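PDB 1EDG: endoglucanase A from Clostridium cellulolyticum, which hydrolyses internal beta-1,4-glucosidic bonds of cellulose as an endoglucanase of glycoside hydrolase family 5. Local coordinates for residues 147-152 and 201-206; 82-87 and 93-98. All coordinates share one frame; numbering follows the deposited sequence.

Contact 1. Residues 147-152 and 201-206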
loop_
_atom_site.group_PDB
_atom_site.type_symbol
_atom_site.label_atom_id
_atom_site.label_comp_id
_atom_site.label_asym_id
_atom_site.label_seq_id
_atom_site.Cartn_x
_atom_site.Cartn_y
_atom_site.Cartn_z
ATOM N N SER A 147 2.302 -20.660 5.565
ATOM C CA SER A 147 1.647 -20.882 6.859
ATOM C C SER A 147 0.774 -19.699 7.264
ATOM O O SER A 147 -0.386 -19.858 7.642
ATOM C CB SER A 147 2.689 -21.126 7.954
ATOM O OG SER A 147 3.507 -22.240 7.645
ATOM N N VAL A 148 1.356 -18.509 7.200
ATOM C CA VAL A 148 0.652 -17.282 7.563
ATOM C C VAL A 148 -0.555 -17.036 6.656
ATOM O O VAL A 148 -1.662 -16.773 7.142
ATOM C CB VAL A 148 1.624 -16.069 7.556
ATOM C CG1 VAL A 148 0.866 -14.767 7.621
ATOM C CG2 VAL A 148 2.578 -16.174 8.743
ATOM N N TRP A 149 -0.372 -17.191 5.347
ATOM C CA TRP A 149 -1.485 -16.962 4.444
ATOM C C TRP A 149 -2.580 -18.010 4.512
ATOM O O TRP A 149 -3.751 -17.692 4.309
ATOM C CB TRP A 149 -1.003 -16.689 3.018
ATOM C CG TRP A 149 -0.596 -15.257 2.879
ATOM C CD1 TRP A 149 0.664 -14.772 2.727
ATOM C CD2 TRP A 149 -1.458 -14.116 2.981
ATOM N NE1 TRP A 149 0.649 -13.398 2.741
ATOM C CE2 TRP A 149 -0.644 -12.969 2.894
ATOM C CE3 TRP A 149 -2.843 -13.955 3.147
ATOM C CZ2 TRP A 149 -1.166 -11.669 2.972
ATOM C CZ3 TRP A 149 -3.359 -12.667 3.225
ATOM C CH2 TRP A 149 -2.522 -11.543 3.135
ATOM N N ALA A 150 -2.227 -19.244 4.861
ATOM C CA ALA A 150 -3.240 -20.289 4.989
ATOM C C ALA A 150 -4.150 -19.925 6.167
ATOM O O ALA A 150 -5.364 -20.107 6.107
ATOM C CB ALA A 150 -2.583 -21.656 5.229
ATOM N N GLN A 151 -3.552 -19.386 7.224
ATOM C CA GLN A 151 -4.292 -18.984 8.413
ATOM C C GLN A 151 -5.169 -17.754 8.166
ATOM O O GLN A 151 -6.334 -17.724 8.580
ATOM C CB GLN A 151 -3.328 -18.714 9.565
ATOM C CG GLN A 151 -2.584 -19.946 10.045
ATOM C CD GLN A 151 -1.554 -19.602 11.088
ATOM O OE1 GLN A 151 -1.886 -19.384 12.253
ATOM N NE2 GLN A 151 -0.300 -19.520 10.675
ATOM N N ILE A 152 -4.606 -16.739 7.516
ATOM C CA ILE A 152 -5.366 -15.528 7.218
ATOM C C ILE A 152 -6.535 -15.876 6.295
ATOM O O ILE A 152 -7.674 -15.465 6.536
ATOM C CB ILE A 152 -4.483 -14.436 6.581
ATOM C CG1 ILE A 152 -3.401 -14.002 7.572
ATOM C CG2 ILE A 152 -5.340 -13.217 6.205
ATOM C CD1 ILE A 152 -2.335 -13.128 6.961
ATOM N N GLN A 201 4.062 -16.466 -6.110
ATOM C CA GLN A 201 3.396 -17.659 -6.615
ATOM C C GLN A 201 2.890 -18.532 -5.459
ATOM O O GLN A 201 1.758 -19.017 -5.491
ATOM C CB GLN A 201 4.346 -18.456 -7.517
ATOM C CG GLN A 201 3.693 -19.642 -8.188
ATOM C CD GLN A 201 2.600 -19.237 -9.161
ATOM O OE1 GLN A 201 2.887 -18.712 -10.235
ATOM N NE2 GLN A 201 1.353 -19.479 -8.794
ATOM N N ASP A 202 3.717 -18.717 -4.432
ATOM C CA ASP A 202 3.322 -19.522 -3.269
ATOM C C ASP A 202 2.125 -18.887 -2.548
ATOM O O ASP A 202 1.208 -19.587 -2.122
ATOM C CB ASP A 202 4.494 -19.682 -2.293
ATOM C CG ASP A 202 5.618 -20.546 -2.859
ATOM O OD1 ASP A 202 5.326 -21.513 -3.595
ATOM O OD2 ASP A 202 6.798 -20.256 -2.570
ATOM N N PHE A 203 2.157 -17.561 -2.417
ATOM C CA PHE A 203 1.086 -16.789 -1.782
ATOM C C PHE A 203 -0.237 -17.049 -2.511
ATOM O O PHE A 203 -1.244 -17.401 -1.886
ATOM C CB PHE A 203 1.461 -15.295 -1.806
ATOM C CG PHE A 203 0.286 -14.349 -1.752
ATOM C CD1 PHE A 203 -0.605 -14.367 -0.682
ATOM C CD2 PHE A 203 0.089 -13.426 -2.773
ATOM C CE1 PHE A 203 -1.680 -13.477 -0.630
ATOM C CE2 PHE A 203 -0.979 -12.529 -2.735
ATOM C CZ PHE A 203 -1.869 -12.554 -1.660
ATOM N N VAL A 204 -0.218 -16.903 -3.835
ATOM C CA VAL A 204 -1.411 -17.131 -4.649
ATOM C C VAL A 204 -1.917 -18.574 -4.523
ATOM O O VAL A 204 -3.097 -18.806 -4.255
ATOM C CB VAL A 204 -1.137 -16.791 -6.144
ATOM C CG1 VAL A 204 -2.349 -17.138 -7.006
ATOM C CG2 VAL A 204 -0.792 -15.312 -6.286
ATOM N N ASN A 205 -1.019 -19.544 -4.684
ATOM C CA ASN A 205 -1.392 -20.955 -4.587
ATOM C C ASN A 205 -2.039 -21.309 -3.259
ATOM O O ASN A 205 -3.060 -22.003 -3.227
ATOM C CB ASN A 205 -0.178 -21.853 -4.832
ATOM C CG ASN A 205 0.265 -21.846 -6.284
ATOM O OD1 ASN A 205 -0.472 -21.395 -7.159
ATOM N ND2 ASN A 205 1.468 -22.331 -6.544
ATOM N N THR A 206 -1.455 -20.819 -2.170
ATOM C CA THR A 206 -1.970 -21.085 -0.827
ATOM C C THR A 206 -3.384 -20.531 -0.629
ATOM O O THR A 206 -4.273 -21.232 -0.142
ATOM C CB THR A 206 -1.024 -20.502 0.246
ATOM O OG1 THR A 206 0.265 -21.111 0.114
ATOM C CG2 THR A 206 -1.564 -20.752 1.650
#
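Phe203 turns one edge of its ring onto a face of the Trp149 indole, an edge-to-face pair in which the planes stand at 57° and the phenyl centroid lies 4.6 Å from that of the five-membered ring. Two neighbouring phenyl carbons do the touching. CD1 of Phe203 rests 3.7 Å from Trp149 CD1, while Phe203 CE1 is poised over the centre of the indole and comes equally close to the fused carbons CD2 and CE2. Phe203 reaches across because its CG is anti to the backbone N (chi1 155°), which carries the ring nearer to helix 138-155 than its CB direction alone would suggest. On the opposite face of the indole sits CD1 of Ile152, near the rim, and Trp149 NE1 is tied to the carbonyl of Gly167; these neighbours help to set how the indole lies. The two helices, 138-155 and 187-209, follow consecutive strands of the eight-stranded (beta/alpha)8 barrel and run roughly parallel on its outside; within 147-152 and 201-206 the axes approach to 9.2 Å and cross at -31°. Farther from the rings, the contact narrows to a methyl group: Thr206 CG2 packs 3.6 Å from Ala150 N and 3.8 Å from Ala150 CB. Its hydroxyl meanwhile turns back along its own helix, OG1 donating to the carbonyl O of Asp202 at 2.9 Å from above the carbonyl plane. Thr206 N reaches that same oxygen from the opposite face. Alongside, a salt bridge from Asp202 to Lys142 also joins the two helices.

Contact 2. Residues 82-87 and 93-98; sequences VSWHPH and YKISDV
Ile95 meets the benzo part of the Trp84 indole with both of its methyl groups, and His87 offers its carbonyl to the backbone beside it. Segment 93-98 approaches this site through Tyr93 and then enters the short strand 94-95. At Lys94 the side chain starts out away from the loop 82-87. Ile95 carries the apolar part: its CD1 lies 3.8 Å from Trp84 CE3 and its CG2 3.9 Å from the same carbon. With CG1 beside the backbone N and CG2 beside the carbonyl carbon (chi1 -64°), both branches can touch the indole. Val82 CG1 lies over the centre of one indole face, and Trp84 NE1 is held by the carbonyl of Asn120. The CA of Ile95 also makes a CA-H...O contact with His87 O at 3.5 Å. Next comes Ser96, whose N donates to His87 O over 3.0 Å; the bond is straight, 166° at the hydrogen, and nearly collinear with the carbonyl. Ser96 is also the N-cap of helix 97-111: a chi1 of 169° sets OG beside the carbonyl carbon, on the side of the first helical turn, where it accepts a weak capping bond from Val98 N at 3.3 Å; OG is further hydrogen-bonded to Glu50. The segment thus links a beta-hairpin to the helix that follows. Strand 94-95 pairs antiparallel with 88-89, the hairpin extends the loop after barrel strand 77-80, and Met100 of helix 97-111 touches both Trp84 and Ile95, with Tyr144 and Ile152 of helix 138-155 also against the indole.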
loop_
_atom_site.group_PDB
_atom_site.type_symbol
_atom_site.label_atom_id
_atom_site.label_comp_id
_atom_site.label_asym_id
_atom_site.label_seq_id
_atom_site.Cartn_x
_atom_site.Cartn_y
_atom_site.Cartn_z
ATOM N N VAL A 82 -0.052 -4.965 8.343
ATOM C CA VAL A 82 0.103 -5.799 9.534
ATOM C C VAL A 82 1.439 -6.534 9.549
ATOM O O VAL A 82 1.804 -7.193 8.575
ATOM C CB VAL A 82 -1.016 -6.866 9.667
ATOM C CG1 VAL A 82 -0.843 -7.642 10.981
ATOM C CG2 VAL A 82 -2.392 -6.220 9.634
ATOM N N SER A 83 2.198 -6.364 10.628
ATOM C CA SER A 83 3.464 -7.074 10.784
ATOM C C SER A 83 3.128 -8.253 11.697
ATOM O O SER A 83 2.902 -8.085 12.896
ATOM C CB SER A 83 4.532 -6.174 11.407
ATOM O OG SER A 83 4.950 -5.159 10.500
ATOM N N TRP A 84 3.050 -9.443 11.114
ATOM C CA TRP A 84 2.690 -10.642 11.863
ATOM C C TRP A 84 3.807 -11.344 12.630
ATOM O O TRP A 84 3.523 -12.080 13.579
ATOM C CB TRP A 84 2.056 -11.675 10.928
ATOM C CG TRP A 84 0.953 -11.147 10.084
ATOM C CD1 TRP A 84 1.076 -10.519 8.872
ATOM C CD2 TRP A 84 -0.450 -11.188 10.376
ATOM N NE1 TRP A 84 -0.162 -10.169 8.400
ATOM C CE2 TRP A 84 -1.121 -10.569 9.301
ATOM C CE3 TRP A 84 -1.209 -11.693 11.445
ATOM C CZ2 TRP A 84 -2.516 -10.435 9.257
ATOM C CZ3 TRP A 84 -2.597 -11.564 11.406
ATOM C CH2 TRP A 84 -3.236 -10.939 10.316
ATOM N N HIS A 85 5.061 -11.122 12.246
ATOM C CA HIS A 85 6.178 -11.821 12.895
ATOM C C HIS A 85 6.280 -11.770 14.427
ATOM O O HIS A 85 6.708 -12.747 15.041
ATOM C CB HIS A 85 7.528 -11.534 12.202
ATOM C CG HIS A 85 8.200 -10.268 12.640
ATOM N ND1 HIS A 85 8.115 -9.090 11.929
ATOM C CD2 HIS A 85 9.004 -10.007 13.702
ATOM C CE1 HIS A 85 8.832 -8.158 12.535
ATOM N NE2 HIS A 85 9.381 -8.690 13.613
ATOM N N PRO A 86 5.914 -10.641 15.068
ATOM C CA PRO A 86 6.036 -10.696 16.530
ATOM C C PRO A 86 4.838 -11.380 17.203
ATOM O O PRO A 86 4.767 -11.456 18.431
ATOM C CB PRO A 86 6.167 -9.225 16.924
ATOM C CG PRO A 86 5.432 -8.511 15.878
ATOM C CD PRO A 86 5.754 -9.247 14.607
ATOM N N HIS A 87 3.933 -11.929 16.395
ATOM C CA HIS A 87 2.729 -12.590 16.899
ATOM C C HIS A 87 2.603 -14.032 16.414
ATOM O O HIS A 87 1.522 -14.629 16.455
ATOM C CB HIS A 87 1.507 -11.784 16.464
ATOM C CG HIS A 87 1.594 -10.338 16.835
ATOM N ND1 HIS A 87 2.048 -9.370 15.966
ATOM C CD2 HIS A 87 1.353 -9.706 18.007
ATOM C CE1 HIS A 87 2.092 -8.206 16.589
ATOM N NE2 HIS A 87 1.673 -8.383 17.827
ATOM N N TYR A 93 4.571 -21.470 12.618
ATOM C CA TYR A 93 4.231 -20.050 12.592
ATOM C C TYR A 93 2.763 -19.785 12.928
ATOM O O TYR A 93 2.080 -19.048 12.214
ATOM C CB TYR A 93 4.567 -19.434 11.224
ATOM C CG TYR A 93 6.011 -19.585 10.804
ATOM C CD1 TYR A 93 6.979 -18.679 11.225
ATOM C CD2 TYR A 93 6.408 -20.639 9.982
ATOM C CE1 TYR A 93 8.309 -18.813 10.839
ATOM C CE2 TYR A 93 7.738 -20.785 9.590
ATOM C CZ TYR A 93 8.680 -19.871 10.021
ATOM O OH TYR A 93 9.990 -20.022 9.627
ATOM N N LYS A 94 2.280 -20.384 14.012
ATOM C CA LYS A 94 0.894 -20.207 14.436
ATOM C C LYS A 94 0.663 -18.766 14.892
ATOM O O LYS A 94 1.419 -18.234 15.713
ATOM C CB LYS A 94 0.566 -21.178 15.574
ATOM C CG LYS A 94 -0.831 -21.034 16.162
ATOM C CD LYS A 94 -1.930 -21.264 15.120
ATOM C CE LYS A 94 -1.925 -22.692 14.566
ATOM N NZ LYS A 94 -2.974 -22.903 13.514
ATOM N N ILE A 95 -0.370 -18.132 14.343
ATOM C CA ILE A 95 -0.697 -16.751 14.687
ATOM C C ILE A 95 -1.546 -16.695 15.952
ATOM O O ILE A 95 -2.526 -17.431 16.091
ATOM C CB ILE A 95 -1.465 -16.038 13.530
ATOM C CG1 ILE A 95 -0.571 -15.930 12.289
ATOM C CG2 ILE A 95 -1.904 -14.641 13.964
ATOM C CD1 ILE A 95 -1.296 -15.432 11.052
ATOM N N SER A 96 -1.155 -15.827 16.877
ATOM C CA SER A 96 -1.887 -15.652 18.123
ATOM C C SER A 96 -3.341 -15.275 17.851
ATOM O O SER A 96 -3.607 -14.327 17.104
ATOM C CB SER A 96 -1.244 -14.542 18.947
ATOM O OG SER A 96 -2.088 -14.185 20.028
ATOM N N ASP A 97 -4.276 -15.978 18.484
ATOM C CA ASP A 97 -5.698 -15.692 18.306
ATOM C C ASP A 97 -6.088 -14.315 18.842
ATOM O O ASP A 97 -7.024 -13.691 18.345
ATOM C CB ASP A 97 -6.554 -16.764 18.980
ATOM C CG ASP A 97 -6.537 -18.076 18.228
ATOM O OD1 ASP A 97 -6.870 -18.068 17.022
ATOM O OD2 ASP A 97 -6.196 -19.114 18.840
ATOM N N VAL A 98 -5.369 -13.849 19.859
ATOM C CA VAL A 98 -5.636 -12.546 20.463
ATOM C C VAL A 98 -5.357 -11.455 19.436
ATOM O O VAL A 98 -6.137 -10.515 19.292
ATOM C CB VAL A 98 -4.777 -12.330 21.753
ATOM C CG1 VAL A 98 -4.805 -10.876 22.200
ATOM C CG2 VAL A 98 -5.302 -13.209 22.870
#

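In the fold
Helix 138-155 supplies one side of contact 1 and packs against contact 2, the centres of the two lying 14 Å apart. Contact 1 joins that helix to helix 187-209 on the outside of the barrel and is partly buried, with an aromatic pair inside and a methyl contact nearer solvent; no hydrogen bond crosses it. Contact 2, more buried, belongs to the loop and hairpin following strand 77-80 and combines a backbone hydrogen bond with apolar packing. Residues of 147-152 connect them. The amide of Gln151 probably pairs with the hairpin backbone, OE1 2.9 Å from Ile95 N and NE2 2.9 Å from Tyr93 O, while Ile152 lies between the two indoles, Trp149 and Trp84.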